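Local atomic coordinates of probable M18-family aminopeptidase 1 (Thermotoga maritima, PDB entry 2GLF), a protein that probably acts as a metal-dependent aminopeptidase, using a two-metal site to remove amino acids from the N-termini of peptides. Residues A[383-387]-A[438-442]. Coordinates in Å, arbitrary orientation, origin at the centre of the assembly. Residue numbers count along the deposited sequence, not the author numbering.
Sequences QGVIW and ETYVA
A Schellman motif ends helix 370-382 at G384, whose positive phi (66°) glycine adopts without strain; the chain then runs extended through V385 and I386 into 387-389, the outermost strand, within this chain, of the mixed central sheet. This link packs beside helix 433-449, whose turn 438-442 is closed by A442 N to E438 O at 2.8 Å. The nearest CA pairs are V385 with A442 (6.1 Å) and I386 with E438 (6.9 Å). Apolar packing centres on V385, a compact branched residue with chi1 t (-169°) that points toward the helix: its CG2 lies 4.3 Å from V441 CG1, and its CG1 3.7 Å from A442 CB, a small methyl. L380 and V351 also border A442. V385 CG1 also touches E438 OE1 at 3.2 Å, a tight van der Waals contact. The polar link falls to E438, long enough to reach the loop backbone with chi1 t and chi2 p; R11 pairs only weakly with its carboxylate. Buried there, the loop amide needs an acceptor: I386 N donates to E438 OE1 at 2.7 Å, with an N-H...O angle of 158°.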
# COMPACT_ATOMS: atom_id res chain seq x y z
N GLN A 383 14.15 -48.88 -33.30
CA GLN A 383 15.09 -49.58 -32.44
C GLN A 383 14.44 -49.94 -31.11
O GLN A 383 15.09 -50.47 -30.19
CB GLN A 383 16.33 -48.71 -32.18
CG GLN A 383 17.12 -48.35 -33.41
CD GLN A 383 17.41 -49.54 -34.29
OE1 GLN A 383 16.53 -50.04 -34.99
NE2 GLN A 383 18.65 -50.02 -34.26
N GLY A 384 13.14 -49.65 -30.99
CA GLY A 384 12.41 -49.95 -29.77
C GLY A 384 12.84 -49.17 -28.55
O GLY A 384 12.77 -49.67 -27.43
N VAL A 385 13.29 -47.94 -28.75
CA VAL A 385 13.72 -47.10 -27.65
C VAL A 385 12.52 -46.44 -26.96
O VAL A 385 11.65 -45.87 -27.62
CB VAL A 385 14.68 -46.00 -28.14
CG1 VAL A 385 15.34 -45.32 -26.96
CG2 VAL A 385 15.70 -46.59 -29.07
N ILE A 386 12.48 -46.53 -25.64
CA ILE A 386 11.39 -45.93 -24.87
C ILE A 386 11.64 -44.43 -24.74
O ILE A 386 12.68 -44.01 -24.22
CB ILE A 386 11.30 -46.56 -23.44
CG1 ILE A 386 10.65 -47.95 -23.51
CG2 ILE A 386 10.49 -45.68 -22.53
CD1 ILE A 386 11.40 -48.96 -24.31
N TRP A 387 10.71 -43.61 -25.21
CA TRP A 387 10.87 -42.16 -25.12
C TRP A 387 9.55 -41.46 -24.80
O TRP A 387 8.47 -42.04 -24.91
CB TRP A 387 11.47 -41.61 -26.43
CG TRP A 387 10.57 -41.78 -27.62
CD1 TRP A 387 10.29 -42.95 -28.28
CD2 TRP A 387 9.77 -40.77 -28.23
NE1 TRP A 387 9.35 -42.72 -29.26
CE2 TRP A 387 9.01 -41.39 -29.25
CE3 TRP A 387 9.60 -39.39 -28.01
CZ2 TRP A 387 8.11 -40.69 -30.06
CZ3 TRP A 387 8.71 -38.69 -28.81
CH2 TRP A 387 7.97 -39.34 -29.82
N GLU A 438 18.31 -45.83 -20.62
CA GLU A 438 17.60 -45.64 -21.86
C GLU A 438 18.15 -44.48 -22.69
O GLU A 438 18.04 -44.49 -23.92
CB GLU A 438 16.12 -45.43 -21.60
CG GLU A 438 15.27 -45.65 -22.85
CD GLU A 438 15.39 -47.06 -23.40
OE1 GLU A 438 14.81 -47.33 -24.47
OE2 GLU A 438 16.04 -47.90 -22.75
N THR A 439 18.73 -43.49 -22.02
CA THR A 439 19.30 -42.35 -22.73
C THR A 439 20.47 -42.89 -23.53
O THR A 439 20.60 -42.61 -24.73
CB THR A 439 19.79 -41.28 -21.76
OG1 THR A 439 18.66 -40.65 -21.14
CG2 THR A 439 20.62 -40.23 -22.49
N TYR A 440 21.30 -43.68 -22.86
CA TYR A 440 22.46 -44.32 -23.47
C TYR A 440 22.04 -45.14 -24.70
O TYR A 440 22.74 -45.18 -25.70
CB TYR A 440 23.12 -45.26 -22.45
CG TYR A 440 23.95 -46.35 -23.08
CD1 TYR A 440 25.17 -46.06 -23.70
CD2 TYR A 440 23.51 -47.67 -23.05
CE1 TYR A 440 25.93 -47.07 -24.29
CE2 TYR A 440 24.26 -48.69 -23.63
CZ TYR A 440 25.47 -48.38 -24.25
OH TYR A 440 26.20 -49.38 -24.84
N VAL A 441 20.89 -45.80 -24.59
CA VAL A 441 20.38 -46.59 -25.69
C VAL A 441 19.96 -45.67 -26.83
O VAL A 441 20.33 -45.90 -27.98
CB VAL A 441 19.17 -47.42 -25.25
CG1 VAL A 441 18.63 -48.21 -26.43
CG2 VAL A 441 19.56 -48.35 -24.12
N ALA A 442 19.20 -44.63 -26.51
CA ALA A 442 18.74 -43.67 -27.50
C ALA A 442 19.92 -43.03 -28.24
O ALA A 442 19.95 -43.00 -29.47
CB ALA A 442 17.89 -42.60 -26.84